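PDB 5C2V: hydrazine synthase subunit alpha from Candidatus Kuenenia stuttgartiensis, which forms hydrazine within the hydrazine synthase complex, condensing ammonia with hydroxylamine that is made in the active site of the gamma subunit. Local coordinates for residues N224-F229 with S242-N247; I432-T437 with I572-L577; Q199-H204 with I397-A402; S339-P344 with Y389-P394. One frame throughout, in Å; residues are numbered along the deposited sequence.

Contact 1 of 4, residues N224-F229 with S242-N247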
loop_
_atom_site.group_PDB
_atom_site.type_symbol
_atom_site.label_atom_id
_atom_site.label_comp_id
_atom_site.label_asym_id
_atom_site.label_seq_id
_atom_site.Cartn_x
_atom_site.Cartn_y
_atom_site.Cartn_z
ATOM N N ASN D 224 9.141 24.172 -6.890
ATOM C CA ASN D 224 8.677 23.143 -5.947
ATOM C C ASN D 224 8.974 23.472 -4.479
ATOM O O ASN D 224 10.070 23.919 -4.141
ATOM C CB ASN D 224 9.316 21.793 -6.297
ATOM C CG ASN D 224 8.689 20.623 -5.545
ATOM O OD1 ASN D 224 7.859 20.806 -4.655
ATOM N ND2 ASN D 224 9.104 19.410 -5.897
ATOM N N LEU D 225 7.982 23.245 -3.618
ATOM C CA LEU D 225 8.107 23.529 -2.189
ATOM C C LEU D 225 8.980 22.504 -1.471
ATOM O O LEU D 225 9.410 22.727 -0.339
ATOM C CB LEU D 225 6.727 23.588 -1.530
ATOM C CG LEU D 225 5.992 24.924 -1.660
ATOM C CD1 LEU D 225 4.644 24.878 -0.959
ATOM C CD2 LEU D 225 6.846 26.048 -1.102
ATOM N N SER D 226 9.234 21.379 -2.130
ATOM C CA SER D 226 10.209 20.417 -1.634
ATOM C C SER D 226 11.396 20.385 -2.586
ATOM O O SER D 226 11.404 21.082 -3.601
ATOM C CB SER D 226 9.591 19.027 -1.482
ATOM O OG SER D 226 8.763 18.964 -0.332
ATOM N N SER D 227 12.391 19.570 -2.264
ATOM C CA SER D 227 13.675 19.631 -2.954
ATOM C C SER D 227 13.669 19.028 -4.358
ATOM O O SER D 227 13.266 17.883 -4.557
ATOM C CB SER D 227 14.746 18.937 -2.112
ATOM O OG SER D 227 14.960 19.624 -0.892
ATOM N N ASN D 228 14.121 19.822 -5.323
ATOM C CA ASN D 228 14.468 19.324 -6.650
ATOM C C ASN D 228 15.984 19.258 -6.763
ATOM O O ASN D 228 16.674 20.222 -6.430
ATOM C CB ASN D 228 13.888 20.215 -7.749
ATOM C CG ASN D 228 12.396 20.030 -7.925
ATOM O OD1 ASN D 228 11.852 18.971 -7.621
ATOM N ND2 ASN D 228 11.728 21.061 -8.428
ATOM N N PHE D 229 16.510 18.127 -7.221
ATOM C CA PHE D 229 17.955 17.930 -7.188
ATOM C C PHE D 229 18.486 16.973 -8.248
ATOM O O PHE D 229 17.723 16.379 -9.010
ATOM C CB PHE D 229 18.369 17.431 -5.803
ATOM C CG PHE D 229 17.696 16.147 -5.391
ATOM C CD1 PHE D 229 16.443 16.164 -4.796
ATOM C CD2 PHE D 229 18.322 14.927 -5.586
ATOM C CE1 PHE D 229 15.826 14.988 -4.413
ATOM C CE2 PHE D 229 17.708 13.747 -5.205
ATOM C CZ PHE D 229 16.459 13.779 -4.617
ATOM N N SER D 242 15.544 14.664 -10.071
ATOM C CA SER D 242 14.697 14.055 -9.055
ATOM C C SER D 242 13.843 15.113 -8.369
ATOM O O SER D 242 14.319 16.205 -8.059
ATOM C CB SER D 242 15.542 13.310 -8.020
ATOM O OG SER D 242 16.337 12.308 -8.628
ATOM N N SER D 243 12.580 14.780 -8.132
ATOM C CA SER D 243 11.646 15.709 -7.517
ATOM C C SER D 243 10.935 15.066 -6.336
ATOM O O SER D 243 10.439 13.944 -6.433
ATOM C CB SER D 243 10.621 16.195 -8.544
ATOM O OG SER D 243 9.766 17.178 -7.986
ATOM N N VAL D 244 10.885 15.778 -5.218
ATOM C CA VAL D 244 10.181 15.274 -4.053
ATOM C C VAL D 244 8.752 15.789 -4.067
ATOM O O VAL D 244 8.517 16.983 -3.876
ATOM C CB VAL D 244 10.870 15.702 -2.742
ATOM C CG1 VAL D 244 10.061 15.239 -1.538
ATOM C CG2 VAL D 244 12.288 15.158 -2.682
ATOM N N GLN D 245 7.792 14.897 -4.290
ATOM C CA GLN D 245 6.403 15.313 -4.208
ATOM C C GLN D 245 5.852 14.848 -2.868
ATOM O O GLN D 245 5.489 13.679 -2.687
ATOM C CB GLN D 245 5.600 14.730 -5.373
ATOM C CG GLN D 245 6.196 15.035 -6.744
ATOM C CD GLN D 245 6.020 16.486 -7.152
ATOM O OE1 GLN D 245 4.968 17.082 -6.928
ATOM N NE2 GLN D 245 7.058 17.063 -7.747
ATOM N N ALA D 246 5.822 15.791 -1.930
ATOM C CA ALA D 246 5.328 15.575 -0.577
ATOM C C ALA D 246 3.971 16.211 -0.271
ATOM O O ALA D 246 3.498 16.099 0.860
ATOM C CB ALA D 246 6.362 16.067 0.427
ATOM N N ASN D 247 3.358 16.883 -1.246
ATOM C CA ASN D 247 2.281 17.835 -0.946
ATOM C C ASN D 247 1.153 17.230 -0.118
ATOM O O ASN D 247 0.509 16.272 -0.530
ATOM C CB ASN D 247 1.704 18.412 -2.245
ATOM C CG ASN D 247 0.636 19.473 -1.998
ATOM O OD1 ASN D 247 0.508 20.002 -0.893
ATOM N ND2 ASN D 247 -0.136 19.785 -3.033
#
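The Phe229 ring lies with one face over Ser242 CB, which sits 3.8 Å from the ring centroid in a CH-pi contact displaced toward the rim at CE2 and CZ. At the ring edge, in its plane, CE1 meets Val244 CG2. The backbones of Phe229 and Ser242 form an antiparallel hydrogen-bonded pair, and Val244 N donates to Ser227 O. Asn228 and Ser243, the neighbouring non-hydrogen-bonded pair, carry their side chains on the other face. There Ser243 OG donates to Asn228 OD1 over 2.8 Å, within the carbonyl plane. Asn228 OD1 also accepts from Asn224 ND2 at 3.3 Å, with the donor above that plane. Asn224 ND2 donates to Val244 O as well, at 3.2 Å, while Asn224 OD1 receives Ser226 N at 2.9 Å and closes an Asx turn. Gln245, whose OE1 pairs with Thr544 OG1, has its side chain about 5 Å from a heme c. The hairpin, part of a four-stranded sheet consistent with a propeller blade, thus combines ring and methyl packing with the Ser242 hydroxyl, bonded to Arg286 O, on the Phe229 face; on the other, Asn228 OD1 is gripped by a hydroxyl and an amide, and Asn224 ND2 is shared between it and Val244 O.

Contact 2 of 4, residues I432-T437 with I572-L577; sequences ICFDTT and IHAKAL
Anti torsions along Ile432, with CG1 opposite the backbone N (chi1 172°) and CD1 extended beyond it (chi2 178°), carry the end of the chain to Ala576, where CD1 meets CB at 3.9 Å. Ile432 CD1 also comes within 4.0 Å of Leu577 N, so this methyl packs against the backbone as well as the alanine. In Phe434, chi1 of -57° puts CG beside the backbone N; the ring's CD1 then lies 4.1 Å from Ala574 CB, which approaches obliquely. Nearer the main chain, two methyls of Ile572, CG2 and CD1, press on Phe434 CB from the same side, each at 4.0 Å. Ile572 CD1 reaches on to Asp435 CB, a longer contact of 4.4 Å. Asp435 OD1, for its part, takes the hydroxyl of Thr437 and so bridges the two residues. Ile432 belongs to the heme c pocket, its side chain about 7 Å from the heme, and its strand 428-433 runs parallel to strand 553-556, where the heme-binding Cys556 lies. Leu215 of the beta subunit packs on Phe434. The loop 572-577 is therefore laid against residues 432-435 beside this heme, probably as part of the middle domain. The seam between the segments is apolar, carried by side-chain carbons with one methyl also on a backbone nitrogen, while Lys575 N and Ala576 N of the loop bond to Asp514 OD2 and Ser516 OG.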
loop_
_atom_site.group_PDB
_atom_site.type_symbol
_atom_site.label_atom_id
_atom_site.label_comp_id
_atom_site.label_asym_id
_atom_site.label_seq_id
_atom_site.Cartn_x
_atom_site.Cartn_y
_atom_site.Cartn_z
ATOM N N ILE D 432 -4.503 25.910 -19.182
ATOM C CA ILE D 432 -5.756 25.429 -19.742
ATOM C C ILE D 432 -5.854 23.899 -19.727
ATOM O O ILE D 432 -4.912 23.185 -20.097
ATOM C CB ILE D 432 -5.943 25.946 -21.189
ATOM C CG1 ILE D 432 -7.155 25.293 -21.856
ATOM C CG2 ILE D 432 -4.686 25.714 -22.012
ATOM C CD1 ILE D 432 -7.426 25.799 -23.256
ATOM N N CYS D 433 -7.009 23.414 -19.284
ATOM C CA CYS D 433 -7.338 21.998 -19.332
ATOM C C CYS D 433 -8.513 21.790 -20.281
ATOM O O CYS D 433 -9.538 22.467 -20.169
ATOM C CB CYS D 433 -7.674 21.467 -17.938
ATOM S SG CYS D 433 -8.005 19.691 -17.877
ATOM N N PHE D 434 -8.358 20.856 -21.211
ATOM C CA PHE D 434 -9.367 20.623 -22.237
ATOM C C PHE D 434 -10.594 19.909 -21.677
ATOM O O PHE D 434 -11.724 20.235 -22.035
ATOM C CB PHE D 434 -8.764 19.826 -23.393
ATOM C CG PHE D 434 -7.569 20.488 -24.019
ATOM C CD1 PHE D 434 -7.584 21.844 -24.306
ATOM C CD2 PHE D 434 -6.426 19.760 -24.306
ATOM C CE1 PHE D 434 -6.486 22.460 -24.877
ATOM C CE2 PHE D 434 -5.323 20.371 -24.875
ATOM C CZ PHE D 434 -5.354 21.721 -25.162
ATOM N N ASP D 435 -10.373 18.922 -20.815
ATOM C CA ASP D 435 -11.477 18.271 -20.116
ATOM C C ASP D 435 -11.133 18.055 -18.645
ATOM O O ASP D 435 -10.210 17.315 -18.324
ATOM C CB ASP D 435 -11.823 16.941 -20.787
ATOM C CG ASP D 435 -13.134 16.364 -20.297
ATOM O OD1 ASP D 435 -13.895 17.096 -19.630
ATOM O OD2 ASP D 435 -13.408 15.180 -20.585
ATOM N N THR D 436 -11.888 18.682 -17.749
ATOM C CA THR D 436 -11.593 18.583 -16.322
ATOM C C THR D 436 -12.207 17.333 -15.699
ATOM O O THR D 436 -11.851 16.948 -14.585
ATOM C CB THR D 436 -12.089 19.822 -15.553
ATOM O OG1 THR D 436 -13.411 20.161 -15.987
ATOM C CG2 THR D 436 -11.166 21.004 -15.798
ATOM N N THR D 437 -13.123 16.701 -16.424
ATOM C CA THR D 437 -13.789 15.498 -15.940
ATOM C C THR D 437 -13.091 14.237 -16.438
ATOM O O THR D 437 -13.500 13.120 -16.119
ATOM C CB THR D 437 -15.265 15.460 -16.377
ATOM O OG1 THR D 437 -15.343 15.150 -17.775
ATOM C CG2 THR D 437 -15.935 16.800 -16.115
ATOM N N ILE D 572 -9.198 16.977 -28.896
ATOM C CA ILE D 572 -10.332 17.592 -28.224
ATOM C C ILE D 572 -10.522 19.016 -28.716
ATOM O O ILE D 572 -9.587 19.815 -28.712
ATOM C CB ILE D 572 -10.150 17.613 -26.686
ATOM C CG1 ILE D 572 -9.997 16.195 -26.130
ATOM C CG2 ILE D 572 -11.320 18.316 -26.017
ATOM C CD1 ILE D 572 -9.860 16.144 -24.625
ATOM N N HIS D 573 -11.739 19.331 -29.137
ATOM C CA HIS D 573 -12.059 20.682 -29.556
ATOM C C HIS D 573 -12.791 21.354 -28.404
ATOM O O HIS D 573 -13.946 21.042 -28.120
ATOM C CB HIS D 573 -12.902 20.660 -30.830
ATOM C CG HIS D 573 -13.114 22.004 -31.451
ATOM N ND1 HIS D 573 -13.843 22.182 -32.604
ATOM C CD2 HIS D 573 -12.689 23.238 -31.080
ATOM C CE1 HIS D 573 -13.862 23.465 -32.920
ATOM N NE2 HIS D 573 -13.170 24.126 -32.011
ATOM N N ALA D 574 -12.109 22.287 -27.748
ATOM C CA ALA D 574 -12.574 22.812 -26.472
ATOM C C ALA D 574 -13.067 24.248 -26.578
ATOM O O ALA D 574 -12.557 25.035 -27.375
ATOM C CB ALA D 574 -11.463 22.715 -25.435
ATOM N N LYS D 575 -14.060 24.578 -25.760
ATOM C CA LYS D 575 -14.608 25.927 -25.720
ATOM C C LYS D 575 -13.605 26.917 -25.140
ATOM O O LYS D 575 -13.598 28.092 -25.507
ATOM C CB LYS D 575 -15.900 25.958 -24.900
ATOM C CG LYS D 575 -17.063 25.200 -25.517
ATOM C CD LYS D 575 -18.349 25.470 -24.749
ATOM C CE LYS D 575 -19.540 24.775 -25.388
ATOM N NZ LYS D 575 -20.812 25.121 -24.695
ATOM N N ALA D 576 -12.761 26.435 -24.234
ATOM C CA ALA D 576 -11.792 27.285 -23.549
ATOM C C ALA D 576 -10.731 27.824 -24.504
ATOM O O ALA D 576 -10.164 28.892 -24.273
ATOM C CB ALA D 576 -11.135 26.521 -22.411
ATOM N N LEU D 577 -10.472 27.078 -25.574
ATOM C CA LEU D 577 -9.476 27.459 -26.572
ATOM C C LEU D 577 -9.772 28.829 -27.177
ATOM O O LEU D 577 -8.860 29.545 -27.590
ATOM C CB LEU D 577 -9.405 26.404 -27.679
ATOM C CG LEU D 577 -8.373 26.612 -28.790
ATOM C CD1 LEU D 577 -6.963 26.633 -28.222
ATOM C CD2 LEU D 577 -8.509 25.536 -29.856
#

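Contact 3 of 4, residues Q199-H204 with I397-A402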
loop_
_atom_site.group_PDB
_atom_site.type_symbol
_atom_site.label_atom_id
_atom_site.label_comp_id
_atom_site.label_asym_id
_atom_site.label_seq_id
_atom_site.Cartn_x
_atom_site.Cartn_y
_atom_site.Cartn_z
ATOM N N GLN D 199 21.183 37.218 -23.473
ATOM C CA GLN D 199 21.000 38.366 -24.353
ATOM C C GLN D 199 21.237 37.967 -25.805
ATOM O O GLN D 199 20.661 38.546 -26.723
ATOM C CB GLN D 199 21.937 39.508 -23.955
ATOM C CG GLN D 199 21.607 40.834 -24.618
ATOM C CD GLN D 199 22.475 41.972 -24.122
ATOM O OE1 GLN D 199 23.486 41.757 -23.453
ATOM N NE2 GLN D 199 22.081 43.197 -24.447
ATOM N N ARG D 200 22.090 36.970 -26.005
ATOM C CA ARG D 200 22.352 36.452 -27.337
ATOM C C ARG D 200 21.130 35.696 -27.831
ATOM O O ARG D 200 20.679 35.896 -28.958
ATOM C CB ARG D 200 23.592 35.550 -27.338
ATOM C CG ARG D 200 23.635 34.535 -28.475
ATOM C CD ARG D 200 25.045 33.998 -28.693
ATOM N NE ARG D 200 25.066 32.814 -29.551
ATOM C CZ ARG D 200 24.940 32.840 -30.874
ATOM N NH1 ARG D 200 24.775 33.992 -31.507
ATOM N NH2 ARG D 200 24.974 31.708 -31.565
ATOM N N ILE D 201 20.596 34.827 -26.979
ATOM C CA ILE D 201 19.424 34.038 -27.338
ATOM C C ILE D 201 18.125 34.851 -27.378
ATOM O O ILE D 201 17.439 34.882 -28.400
ATOM C CB ILE D 201 19.236 32.861 -26.359
ATOM C CG1 ILE D 201 20.502 32.002 -26.311
ATOM C CG2 ILE D 201 18.032 32.023 -26.757
ATOM C CD1 ILE D 201 20.417 30.832 -25.351
ATOM N N THR D 202 17.790 35.501 -26.266
ATOM C CA THR D 202 16.537 36.252 -26.152
ATOM C C THR D 202 16.590 37.675 -26.713
ATOM O O THR D 202 15.625 38.148 -27.312
ATOM C CB THR D 202 16.070 36.333 -24.685
ATOM O OG1 THR D 202 17.049 37.032 -23.907
ATOM C CG2 THR D 202 15.861 34.940 -24.111
ATOM N N GLY D 203 17.718 38.351 -26.519
ATOM C CA GLY D 203 17.825 39.759 -26.860
ATOM C C GLY D 203 17.819 40.666 -25.641
ATOM O O GLY D 203 17.749 41.889 -25.764
ATOM N N HIS D 204 17.891 40.058 -24.460
ATOM C CA HIS D 204 17.970 40.797 -23.204
ATOM C C HIS D 204 18.749 39.979 -22.180
ATOM O O HIS D 204 18.688 38.751 -22.189
ATOM C CB HIS D 204 16.569 41.120 -22.677
ATOM C CG HIS D 204 16.554 42.125 -21.563
ATOM N ND1 HIS D 204 17.038 41.849 -20.303
ATOM C CD2 HIS D 204 16.101 43.400 -21.522
ATOM C CE1 HIS D 204 16.891 42.914 -19.534
ATOM N NE2 HIS D 204 16.324 43.869 -20.249
ATOM N N ILE D 397 16.915 24.058 -26.455
ATOM C CA ILE D 397 15.537 24.419 -26.761
ATOM C C ILE D 397 15.307 25.919 -26.595
ATOM O O ILE D 397 15.862 26.543 -25.691
ATOM C CB ILE D 397 14.550 23.641 -25.863
ATOM C CG1 ILE D 397 14.920 22.156 -25.827
ATOM C CG2 ILE D 397 13.116 23.823 -26.341
ATOM C CD1 ILE D 397 14.906 21.486 -27.185
ATOM N N ASN D 398 14.494 26.490 -27.478
ATOM C CA ASN D 398 14.178 27.912 -27.434
ATOM C C ASN D 398 13.414 28.310 -26.175
ATOM O O ASN D 398 12.402 27.697 -25.833
ATOM C CB ASN D 398 13.370 28.311 -28.671
ATOM C CG ASN D 398 14.160 28.164 -29.956
ATOM O OD1 ASN D 398 14.864 29.083 -30.373
ATOM N ND2 ASN D 398 14.045 27.004 -30.593
ATOM N N THR D 399 13.903 29.340 -25.491
ATOM C CA THR D 399 13.249 29.839 -24.287
ATOM C C THR D 399 12.452 31.111 -24.563
ATOM O O THR D 399 12.937 32.040 -25.208
ATOM C CB THR D 399 14.265 30.120 -23.164
ATOM O OG1 THR D 399 13.629 30.877 -22.125
ATOM C CG2 THR D 399 15.454 30.904 -23.697
ATOM N N PHE D 400 11.213 31.132 -24.086
ATOM C CA PHE D 400 10.350 32.295 -24.240
ATOM C C PHE D 400 10.341 33.194 -23.004
ATOM O O PHE D 400 9.546 34.128 -22.915
ATOM C CB PHE D 400 8.937 31.850 -24.613
ATOM C CG PHE D 400 8.813 31.413 -26.044
ATOM C CD1 PHE D 400 9.147 30.123 -26.426
ATOM C CD2 PHE D 400 8.398 32.307 -27.017
ATOM C CE1 PHE D 400 9.047 29.728 -27.748
ATOM C CE2 PHE D 400 8.297 31.919 -28.340
ATOM C CZ PHE D 400 8.622 30.628 -28.706
ATOM N N THR D 401 11.201 32.890 -22.036
ATOM C CA THR D 401 11.361 33.766 -20.878
ATOM C C THR D 401 12.810 34.215 -20.683
ATOM O O THR D 401 13.751 33.438 -20.850
ATOM C CB THR D 401 10.869 33.094 -19.577
ATOM O OG1 THR D 401 11.166 33.940 -18.459
ATOM C CG2 THR D 401 11.538 31.740 -19.374
ATOM N N ALA D 402 12.969 35.488 -20.334
ATOM C CA ALA D 402 14.268 36.083 -20.040
ATOM C C ALA D 402 14.584 35.964 -18.549
ATOM O O ALA D 402 15.526 36.582 -18.053
ATOM C CB ALA D 402 14.315 37.532 -20.492
#
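Three methyl groups make the close part of this contact: Thr399 CG2 touches both Thr202 CG2, at 4.1 Å, and Ile201 CG2, at 4.2 Å. One methyl of segment 397-402 thereby serves two consecutive residues where helix 196-201 gives way to loop. The Ile201 and Thr399 side chains cross at about a right angle. Thr202 CG2, anti to its carbonyl carbon, also approaches Thr401 O at 4.2 Å. Beyond this cluster the fit slackens. Thr202 OG1 comes only within 4.4 Å of Ala402 CB, and the partly exposed His204 stands farther off. Each hydroxyl bonds within its own side of the contact: Thr399 OG1 donates to Thr401 O at 2.9 Å, in the carbonyl plane and on a lone pair, while Thr202 OG1 bonds to Ile198 O one helical turn back. Farther out the gamma subunit borders the contact, with its Glu28 in a salt bridge to Arg200 and its Phe132 edge-to-face with Phe400. His204 N donates to Thr202 OG1 over 3.2 Å, and Gly203 between them has a positive phi (106°). This is an ST turn, through which the chain leaves the helix while packing against the stretch leading into strand 401-403.

Contact 4 of 4, residues S339-P344 with Y389-P394; sequences SPYPLP and YVKYKP
Tyr389 turns its ring toward Tyr341, Leu343 and Pro344, and its contacts begin at the epsilon carbons and end at OH. From CB, with CG set between the backbone N and the carbonyl carbon (chi1 68°), the side chain advances through CG and the delta carbons before touching segment 339-344. At the epsilon positions the ring is held from two directions: CE1 meets Leu343 CD2 at 3.9 Å and Tyr341 CE1 at 4.1 Å, while CE2 meets Pro344 CG at 4.1 Å. At the tip, Tyr389 OH lies 3.8 Å from Tyr341 CE1, near the plane of the Tyr341 ring, and Pro344 CD is 4.2 Å from the same Tyr389 OH. The two tyrosines thus reach toward each other tip to tip. Lys391, extended beyond CG, arrives at the Tyr341 end as well, and its NZ donates to Tyr341 OH over 2.6 Å, at the ring edge and in plane. A second, weak bond joins Lys391 NZ to Thr84 OG1. Strand 336-342 borders a four-stranded antiparallel sheet, consistent with a propeller blade; loop 389-394 follows strand 381-387 of another sheet, the one containing the N-terminal strand 31-37. The loop is consequently fastened to strand 336-342 by an aromatic and aliphatic cluster with one polar bond at its margin, where the ammonium group would be expected to polarise the phenol oxygen of Tyr341.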
loop_
_atom_site.group_PDB
_atom_site.type_symbol
_atom_site.label_atom_id
_atom_site.label_comp_id
_atom_site.label_asym_id
_atom_site.label_seq_id
_atom_site.Cartn_x
_atom_site.Cartn_y
_atom_site.Cartn_z
ATOM N N SER D 339 26.306 6.818 -7.047
ATOM C CA SER D 339 26.941 7.573 -8.127
ATOM C C SER D 339 27.338 6.741 -9.351
ATOM O O SER D 339 28.524 6.605 -9.647
ATOM C CB SER D 339 28.178 8.291 -7.586
ATOM O OG SER D 339 27.862 9.052 -6.432
ATOM N N PRO D 340 26.347 6.182 -10.065
ATOM C CA PRO D 340 26.662 5.440 -11.291
ATOM C C PRO D 340 26.991 6.375 -12.454
ATOM O O PRO D 340 26.381 7.438 -12.562
ATOM C CB PRO D 340 25.378 4.657 -11.559
ATOM C CG PRO D 340 24.303 5.531 -11.006
ATOM C CD PRO D 340 24.896 6.224 -9.804
ATOM N N TYR D 341 27.939 5.992 -13.305
ATOM C CA TYR D 341 28.297 6.820 -14.453
ATOM C C TYR D 341 28.445 6.024 -15.749
ATOM O O TYR D 341 29.521 5.499 -16.036
ATOM C CB TYR D 341 29.585 7.596 -14.182
ATOM C CG TYR D 341 29.661 8.869 -14.989
ATOM C CD1 TYR D 341 30.120 8.858 -16.299
ATOM C CD2 TYR D 341 29.248 10.079 -14.450
ATOM C CE1 TYR D 341 30.179 10.017 -17.044
ATOM C CE2 TYR D 341 29.302 11.244 -15.186
ATOM C CZ TYR D 341 29.769 11.206 -16.481
ATOM O OH TYR D 341 29.825 12.365 -17.215
ATOM N N PRO D 342 27.359 5.924 -16.531
ATOM C CA PRO D 342 27.382 5.208 -17.813
ATOM C C PRO D 342 28.354 5.828 -18.817
ATOM O O PRO D 342 28.528 7.048 -18.838
ATOM C CB PRO D 342 25.937 5.331 -18.318
ATOM C CG PRO D 342 25.131 5.782 -17.138
ATOM C CD PRO D 342 26.063 6.578 -16.288
ATOM N N LEU D 343 28.974 4.989 -19.642
ATOM C CA LEU D 343 29.869 5.460 -20.693
ATOM C C LEU D 343 29.297 5.140 -22.071
ATOM O O LEU D 343 28.562 4.166 -22.228
ATOM C CB LEU D 343 31.259 4.832 -20.546
ATOM C CG LEU D 343 32.209 5.394 -19.486
ATOM C CD1 LEU D 343 33.540 4.654 -19.521
ATOM C CD2 LEU D 343 32.420 6.885 -19.688
ATOM N N PRO D 344 29.636 5.964 -23.077
ATOM C CA PRO D 344 29.264 5.731 -24.479
ATOM C C PRO D 344 29.806 4.411 -25.028
ATOM O O PRO D 344 29.365 3.952 -26.080
ATOM C CB PRO D 344 29.893 6.922 -25.206
ATOM C CG PRO D 344 29.934 7.996 -24.180
ATOM C CD PRO D 344 30.244 7.294 -22.889
ATOM N N TYR D 389 36.521 12.818 -20.920
ATOM C CA TYR D 389 36.319 12.484 -22.327
ATOM C C TYR D 389 35.491 13.578 -22.982
ATOM O O TYR D 389 34.856 14.381 -22.296
ATOM C CB TYR D 389 35.628 11.123 -22.496
ATOM C CG TYR D 389 34.190 11.069 -22.024
ATOM C CD1 TYR D 389 33.883 10.825 -20.692
ATOM C CD2 TYR D 389 33.139 11.243 -22.916
ATOM C CE1 TYR D 389 32.568 10.765 -20.260
ATOM C CE2 TYR D 389 31.825 11.183 -22.495
ATOM C CZ TYR D 389 31.544 10.947 -21.167
ATOM O OH TYR D 389 30.234 10.890 -20.747
ATOM N N VAL D 390 35.492 13.606 -24.309
ATOM C CA VAL D 390 34.738 14.618 -25.035
ATOM C C VAL D 390 33.265 14.236 -25.113
ATOM O O VAL D 390 32.911 13.184 -25.647
ATOM C CB VAL D 390 35.293 14.826 -26.455
ATOM C CG1 VAL D 390 34.489 15.891 -27.186
ATOM C CG2 VAL D 390 36.764 15.209 -26.396
ATOM N N LYS D 391 32.410 15.098 -24.573
ATOM C CA LYS D 391 30.977 14.840 -24.548
ATOM C C LYS D 391 30.260 15.547 -25.687
ATOM O O LYS D 391 30.488 16.731 -25.935
ATOM C CB LYS D 391 30.375 15.281 -23.214
ATOM C CG LYS D 391 30.843 14.473 -22.025
ATOM C CD LYS D 391 30.255 15.017 -20.741
ATOM C CE LYS D 391 30.692 14.192 -19.553
ATOM N NZ LYS D 391 30.169 14.753 -18.279
ATOM N N TYR D 392 29.390 14.816 -26.375
ATOM C CA TYR D 392 28.561 15.413 -27.410
ATOM C C TYR D 392 27.559 16.361 -26.766
ATOM O O TYR D 392 27.135 16.147 -25.630
ATOM C CB TYR D 392 27.842 14.338 -28.224
ATOM C CG TYR D 392 27.267 14.850 -29.524
ATOM C CD1 TYR D 392 28.087 15.088 -30.620
ATOM C CD2 TYR D 392 25.907 15.095 -29.658
ATOM C CE1 TYR D 392 27.570 15.556 -31.811
ATOM C CE2 TYR D 392 25.380 15.564 -30.847
ATOM C CZ TYR D 392 26.216 15.793 -31.920
ATOM O OH TYR D 392 25.697 16.259 -33.106
ATOM N N LYS D 393 27.186 17.411 -27.487
ATOM C CA LYS D 393 26.276 18.411 -26.944
ATOM C C LYS D 393 24.829 18.131 -27.330
ATOM O O LYS D 393 24.524 17.916 -28.503
ATOM C CB LYS D 393 26.678 19.810 -27.414
ATOM C CG LYS D 393 27.969 20.319 -26.799
ATOM C CD LYS D 393 28.390 21.639 -27.423
ATOM C CE LYS D 393 29.727 22.108 -26.874
ATOM N NZ LYS D 393 29.884 23.586 -26.984
ATOM N N PRO D 394 23.933 18.125 -26.333
ATOM C CA PRO D 394 22.495 17.964 -26.570
ATOM C C PRO D 394 21.888 19.213 -27.198
ATOM O O PRO D 394 22.471 20.293 -27.112
ATOM C CB PRO D 394 21.925 17.729 -25.164
ATOM C CG PRO D 394 23.104 17.382 -24.308
ATOM C CD PRO D 394 24.252 18.133 -24.897
#

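Overall arrangement
Along the chain the order is 199-204, both segments of contact 1, 339-344, 389-394, 397-402, then contact 2, so contact 3 spans contacts 1 and 4, and contact 2 comes last. Contacts 1 and 4 involve strands of two different four-stranded antiparallel sheets, consistent with separate blades of the six-bladed propeller; their centres are 26 Å apart. Segments 389-394 and 397-402 adjoin in the chain after strand 381-387, linking contact 4 to contact 3, although their centres lie 27 Å apart. Contact 2, probably in the middle domain, is 41 Å from contact 4 and 28 Å from contact 1, centre to centre. Contacts 1 and 2 both lie near the heme c bound through Cys556, whereas contacts 3 and 4 lie away from the heme and zinc sites.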